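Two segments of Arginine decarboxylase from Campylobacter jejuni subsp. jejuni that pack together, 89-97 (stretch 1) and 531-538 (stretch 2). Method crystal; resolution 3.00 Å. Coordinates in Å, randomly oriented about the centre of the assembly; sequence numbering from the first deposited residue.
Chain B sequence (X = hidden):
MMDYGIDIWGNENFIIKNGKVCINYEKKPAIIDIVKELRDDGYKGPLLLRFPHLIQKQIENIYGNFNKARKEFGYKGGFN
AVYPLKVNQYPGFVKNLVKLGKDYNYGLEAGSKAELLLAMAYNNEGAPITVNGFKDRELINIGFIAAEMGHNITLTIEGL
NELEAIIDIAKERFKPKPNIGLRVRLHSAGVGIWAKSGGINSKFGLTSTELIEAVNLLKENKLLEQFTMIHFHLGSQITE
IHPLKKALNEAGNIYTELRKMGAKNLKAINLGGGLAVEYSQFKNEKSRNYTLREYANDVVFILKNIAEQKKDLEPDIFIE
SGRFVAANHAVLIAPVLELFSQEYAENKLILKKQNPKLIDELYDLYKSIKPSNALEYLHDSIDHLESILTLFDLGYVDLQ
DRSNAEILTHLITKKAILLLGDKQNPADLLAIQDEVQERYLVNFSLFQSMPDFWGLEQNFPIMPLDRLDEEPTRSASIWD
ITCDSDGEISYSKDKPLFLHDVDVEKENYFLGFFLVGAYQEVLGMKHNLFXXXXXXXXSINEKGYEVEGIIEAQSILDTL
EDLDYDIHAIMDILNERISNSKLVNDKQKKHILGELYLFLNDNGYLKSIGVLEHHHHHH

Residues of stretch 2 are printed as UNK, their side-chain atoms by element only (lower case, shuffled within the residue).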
ATOM      1  N   GLN B  89       9.430 -11.950   2.695  1.00 27.93           N
ATOM      2  CA  GLN B  89       9.744 -12.890   3.764  1.00 30.16           C
ATOM      3  C   GLN B  89       8.952 -14.175   3.692  1.00 30.40           C
ATOM      4  O   GLN B  89       9.060 -15.022   4.578  1.00 35.84           O
ATOM      5  CB  GLN B  89       9.512 -12.264   5.129  1.00 24.84           C
ATOM      6  CG  GLN B  89      10.190 -10.952   5.328  1.00 34.33           C
ATOM      7  CD  GLN B  89       9.207  -9.811   5.294  1.00 43.57           C
ATOM      8  OE1 GLN B  89       8.218  -9.816   6.029  1.00 49.83           O
ATOM      9  NE2 GLN B  89       9.470  -8.820   4.447  1.00 46.66           N
ATOM     10  N   TYR B  90       8.151 -14.330   2.646  1.00 29.35           N
ATOM     11  CA  TYR B  90       7.343 -15.531   2.511  1.00 30.25           C
ATOM     12  C   TYR B  90       8.190 -16.785   2.385  1.00 30.82           C
ATOM     13  O   TYR B  90       9.137 -16.833   1.604  1.00 33.28           O
ATOM     14  CB  TYR B  90       6.388 -15.376   1.327  1.00 26.44           C
ATOM     15  CG  TYR B  90       5.201 -14.493   1.666  1.00 34.98           C
ATOM     16  CD1 TYR B  90       3.931 -15.038   1.845  1.00 45.78           C
ATOM     17  CD2 TYR B  90       5.361 -13.130   1.884  1.00 31.31           C
ATOM     18  CE1 TYR B  90       2.851 -14.248   2.239  1.00 46.20           C
ATOM     19  CE2 TYR B  90       4.290 -12.332   2.279  1.00 37.43           C
ATOM     20  CZ  TYR B  90       3.040 -12.897   2.456  1.00 47.15           C
ATOM     21  OH  TYR B  90       1.985 -12.112   2.878  1.00 55.97           O
ATOM     22  N   PRO B  91       7.867 -17.821   3.177  1.00 31.79           N
ATOM     23  CA  PRO B  91       8.618 -19.078   3.138  1.00 28.81           C
ATOM     24  C   PRO B  91       8.770 -19.624   1.715  1.00 32.22           C
ATOM     25  O   PRO B  91       9.848 -20.081   1.337  1.00 28.49           O
ATOM     26  CB  PRO B  91       7.800 -19.987   4.056  1.00 27.83           C
ATOM     27  CG  PRO B  91       6.416 -19.443   3.949  1.00 26.02           C
ATOM     28  CD  PRO B  91       6.656 -17.965   4.002  1.00 30.95           C
ATOM     29  N   GLY B  92       7.692 -19.557   0.931  1.00 36.66           N
ATOM     30  CA  GLY B  92       7.735 -20.032  -0.446  1.00 37.17           C
ATOM     31  C   GLY B  92       8.934 -19.498  -1.223  1.00 34.44           C
ATOM     32  O   GLY B  92       9.326 -20.041  -2.250  1.00 37.29           O
ATOM     33  N   PHE B  93       9.508 -18.406  -0.745  1.00 28.33           N
ATOM     34  CA  PHE B  93      10.676 -17.862  -1.390  1.00 28.72           C
ATOM     35  C   PHE B  93      11.889 -18.101  -0.482  1.00 32.15           C
ATOM     36  O   PHE B  93      12.788 -18.854  -0.842  1.00 41.18           O
ATOM     37  CB  PHE B  93      10.519 -16.370  -1.663  1.00 21.05           C
ATOM     38  CG  PHE B  93      11.736 -15.746  -2.263  1.00 24.68           C
ATOM     39  CD1 PHE B  93      12.028 -15.904  -3.617  1.00 27.80           C
ATOM     40  CD2 PHE B  93      12.642 -15.074  -1.458  1.00 23.85           C
ATOM     41  CE1 PHE B  93      13.217 -15.402  -4.162  1.00 16.39           C
ATOM     42  CE2 PHE B  93      13.832 -14.568  -1.991  1.00 26.93           C
ATOM     43  CZ  PHE B  93      14.119 -14.738  -3.345  1.00 23.40           C
ATOM     44  N   VAL B  94      11.901 -17.488   0.699  1.00 25.24           N
ATOM     45  CA  VAL B  94      13.006 -17.629   1.642  1.00 25.99           C
ATOM     46  C   VAL B  94      13.585 -19.039   1.806  1.00 29.73           C
ATOM     47  O   VAL B  94      14.801 -19.224   1.740  1.00 20.91           O
ATOM     48  CB  VAL B  94      12.594 -17.104   3.035  1.00 33.18           C
ATOM     49  CG1 VAL B  94      13.699 -17.362   4.049  1.00 25.18           C
ATOM     50  CG2 VAL B  94      12.307 -15.602   2.940  1.00 35.93           C
ATOM     51  N   LYS B  95      12.723 -20.028   2.025  1.00 32.05           N
ATOM     52  CA  LYS B  95      13.188 -21.394   2.201  1.00 31.49           C
ATOM     53  C   LYS B  95      13.963 -21.874   0.977  1.00 30.89           C
ATOM     54  O   LYS B  95      14.930 -22.624   1.097  1.00 32.51           O
ATOM     55  CB  LYS B  95      12.007 -22.320   2.516  1.00 24.36           C
ATOM     56  CG  LYS B  95      11.516 -22.188   3.966  1.00 37.43           C
ATOM     57  CD  LYS B  95      10.148 -22.850   4.204  1.00 53.17           C
ATOM     58  CE  LYS B  95      10.228 -24.364   4.277  1.00 61.30           C
ATOM     59  NZ  LYS B  95      11.018 -24.808   5.468  1.00 64.41           N
ATOM     60  N   ASN B  96      13.554 -21.421  -0.199  1.00 29.59           N
ATOM     61  CA  ASN B  96      14.233 -21.822  -1.419  1.00 35.81           C
ATOM     62  C   ASN B  96      15.519 -21.061  -1.653  1.00 38.04           C
ATOM     63  O   ASN B  96      16.502 -21.606  -2.161  1.00 28.72           O
ATOM     64  CB  ASN B  96      13.311 -21.651  -2.614  1.00 35.94           C
ATOM     65  CG  ASN B  96      12.366 -22.804  -2.756  1.00 38.84           C
ATOM     66  OD1 ASN B  96      12.799 -23.952  -2.863  1.00 41.42           O
ATOM     67  ND2 ASN B  96      11.070 -22.521  -2.745  1.00 45.05           N
ATOM     68  N   LEU B  97      15.508 -19.791  -1.283  1.00 38.33           N
ATOM     69  CA  LEU B  97      16.678 -18.960  -1.453  1.00 36.09           C
ATOM     70  C   LEU B  97      17.844 -19.489  -0.618  1.00 35.16           C
ATOM     71  O   LEU B  97      18.937 -19.687  -1.134  1.00 37.39           O
ATOM     72  CB  LEU B  97      16.352 -17.515  -1.068  1.00 27.67           C
ATOM     73  CG  LEU B  97      17.391 -16.389  -1.159  1.00 23.63           C
ATOM     74  CD1 LEU B  97      18.284 -16.349   0.059  1.00 24.40           C
ATOM     75  CD2 LEU B  97      18.191 -16.567  -2.416  1.00 29.04           C
ATOM     76  N   UNK B 531      -8.035 -11.773   0.232  1.00 68.33           N
ATOM     77  CA  UNK B 531      -6.793 -12.304   0.794  1.00 66.35           C
ATOM     78  C   UNK B 531      -5.821 -12.832  -0.246  1.00 57.82           C
ATOM     79  O   UNK B 531      -6.174 -13.021  -1.411  1.00 50.24           O
ATOM     80  c   UNK B 531      -7.058 -13.439   1.810  1.00 77.49           C
ATOM     81  c   UNK B 531      -8.036 -12.969   2.888  1.00 75.67           C
ATOM     82  o   UNK B 531      -7.585 -14.589   1.129  1.00 78.60           O
ATOM     83  N   UNK B 532      -4.589 -13.064   0.196  1.00 53.86           N
ATOM     84  CA  UNK B 532      -3.533 -13.561  -0.677  1.00 54.58           C
ATOM     85  C   UNK B 532      -4.101 -14.723  -1.503  1.00 48.37           C
ATOM     86  O   UNK B 532      -4.781 -15.601  -0.973  1.00 53.92           O
ATOM     87  n   UNK B 532       0.914 -14.786  -1.341  1.00 70.14           N
ATOM     88  c   UNK B 532      -2.334 -13.995   0.183  1.00 58.68           C
ATOM     89  c   UNK B 532       0.202 -14.131  -0.365  1.00 68.24           C
ATOM     90  c   UNK B 532       0.068 -15.393  -2.155  1.00 68.56           C
ATOM     91  c   UNK B 532      -1.112 -14.364  -0.602  1.00 67.04           C
ATOM     92  n   UNK B 532      -1.161 -15.152  -1.734  1.00 68.42           N
ATOM     93  N   UNK B 533      -3.860 -14.714  -2.819  1.00 39.35           N
ATOM     94  CA  UNK B 533      -4.367 -15.780  -3.679  1.00 38.59           C
ATOM     95  C   UNK B 533      -3.647 -17.094  -3.434  1.00 34.10           C
ATOM     96  O   UNK B 533      -2.624 -17.125  -2.762  1.00 29.44           O
ATOM     97  c   UNK B 533      -4.132 -15.225  -5.087  1.00 40.26           C
ATOM     98  c   UNK B 533      -2.931 -14.370  -4.919  1.00 29.43           C
ATOM     99  c   UNK B 533      -3.195 -13.668  -3.614  1.00 34.90           C
ATOM    100  N   UNK B 534      -4.192 -18.184  -3.957  1.00 37.68           N
ATOM    101  CA  UNK B 534      -3.546 -19.469  -3.766  1.00 37.07           C
ATOM    102  C   UNK B 534      -2.170 -19.431  -4.421  1.00 38.78           C
ATOM    103  O   UNK B 534      -2.019 -18.916  -5.525  1.00 36.41           O
ATOM    104  o   UNK B 534      -5.594 -20.746  -3.697  1.00 39.42           O
ATOM    105  c   UNK B 534      -3.587 -21.892  -4.342  1.00 29.73           C
ATOM    106  c   UNK B 534      -4.357 -20.598  -4.398  1.00 36.30           C
ATOM    107  N   UNK B 535      -1.159 -19.952  -3.739  1.00 39.59           N
ATOM    108  CA  UNK B 535       0.171 -19.966  -4.321  1.00 36.12           C
ATOM    109  C   UNK B 535       0.675 -21.394  -4.389  1.00 37.56           C
ATOM    110  O   UNK B 535       0.299 -22.236  -3.573  1.00 40.06           O
ATOM    111  c   UNK B 535       1.134 -19.112  -3.507  1.00 44.96           C
ATOM    112  c   UNK B 535       2.656 -18.868  -1.501  1.00 61.60           C
ATOM    113  o   UNK B 535       3.827 -19.339  -1.426  1.00 49.46           O
ATOM    114  c   UNK B 535       1.579 -19.719  -2.186  1.00 53.26           C
ATOM    115  o   UNK B 535       2.330 -17.729  -1.054  1.00 44.47           O
ATOM    116  N   UNK B 536       1.514 -21.674  -5.378  1.00 36.75           N
ATOM    117  CA  UNK B 536       2.052 -23.012  -5.550  1.00 38.82           C
ATOM    118  C   UNK B 536       3.491 -22.910  -6.009  1.00 39.52           C
ATOM    119  O   UNK B 536       3.838 -21.989  -6.748  1.00 42.11           O
ATOM    120  c   UNK B 536       1.228 -23.774  -6.582  1.00 37.02           C
ATOM    121  N   UNK B 537       4.322 -23.852  -5.572  1.00 36.58           N
ATOM    122  CA  UNK B 537       5.735 -23.878  -5.947  1.00 39.46           C
ATOM    123  C   UNK B 537       5.973 -24.912  -7.034  1.00 38.40           C
ATOM    124  O   UNK B 537       5.798 -26.104  -6.802  1.00 47.69           O
ATOM    125  c   UNK B 537       6.312 -23.207  -3.648  1.00 41.48           C
ATOM    126  c   UNK B 537       6.948 -23.559  -2.341  1.00 62.53           C
ATOM    127  c   UNK B 537       8.059 -24.290  -5.151  1.00 31.80           C
ATOM    128  c   UNK B 537       6.587 -24.227  -4.749  1.00 40.08           C
ATOM    129  N   UNK B 538       6.381 -24.459  -8.217  1.00 38.34           N
ATOM    130  CA  UNK B 538       6.609 -25.367  -9.336  1.00 40.77           C
ATOM    131  C   UNK B 538       8.064 -25.783  -9.513  1.00 46.34           C
ATOM    132  O   UNK B 538       8.935 -24.942  -9.747  1.00 52.39           O
ATOM    133  c   UNK B 538       6.125 -24.740 -10.654  1.00 35.63           C
ATOM    134  c   UNK B 538       4.708 -24.206 -10.476  1.00 37.24           C
ATOM    135  c   UNK B 538       6.130 -25.769 -11.754  1.00 38.54           C
ATOM    136  c   UNK B 538       3.772 -25.212  -9.857  1.00 29.76           C
TER

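Position 531 carries three side-chain atoms: one carbon bearing an oxygen and a second carbon, all out of reach of stretch 1. This branched hydroxyl is Thr 531. It is poorly ordered.

At position 532 one carbon leads to a five-membered ring of three carbons and two nitrogens, which comes up against the ring of Tyr 90. Such a ring belongs to histidine, His 532. Its CD2 approaches Tyr 90 CE1 to 3.7 Å; the ring centroids are 5.5 Å apart and the planes inclined at 45°, an oblique aromatic pair. The ring also has polar work: ND1 donates a hydrogen bond to the backbone O of position 533 at 2.7 Å, and NE2 is bonded elsewhere in the structure. A flat side chain with two nitrogens can meet these needs and still offer a carbon to the tyrosine.

Position 533 has three carbons that do not touch stretch 1 and close a ring onto their own backbone nitrogen, the mark of proline, Pro 533. Its backbone nitrogen has no hydrogen to donate.

Position 534, out of reach of stretch 1, again shows one carbon carrying an oxygen and a carbon: Thr 534. It opens the strand, and its buried hydroxyl is hydrogen-bonded elsewhere.

Position 535 has three carbons in a chain, the third carrying two oxygens, and its end reaches Tyr 90 and Gly 92. This is a carboxylate, Glu 535. OE1 lies 4.3 Å from Tyr 90 CD1 and OE2 lies 4.1 Å from Gly 92 CA. Both oxygens are hydrogen-bonded elsewhere, so burial leaves neither unsatisfied.

Position 536 has a single side-chain carbon, buried but out of reach of stretch 1, hence Ala 536.

Position 537 has four carbons, forked at the first with one arm two carbons long, and they lie against Gly 92 and Asn 96: Ile 537. Its CD1 lies 4.1 Å from Gly 92 CA and its CG2 4.2 Å from Asn 96 ND2, so the side chain lies against two residues one helical turn apart, with CD1 near both (4.3 Å from Asn 96 ND2). A beta-branched side chain also suits a strand.

Position 538 repeats that four-carbon fork, buried and out of reach of stretch 1, and is Ile 538.

The contact is small, burying 212 Å², and rests on packing, with no hydrogen bond between the stretches. Strand alternation directs Glu 535 and Ile 537 toward the helix, whose N-cap residue, Tyr 90, meets His 532. Gly 92 allows the close approach: an ideal CB there would lie 2.6 Å from Glu 535 OE2, a clash. Asn 96 ND2 bonds to Gly 92 O at 3.1 Å, giving its ND2 an acceptor within the helix while it packs against Ile 537.

Stretch 2, residues 531-538: THPTEAII
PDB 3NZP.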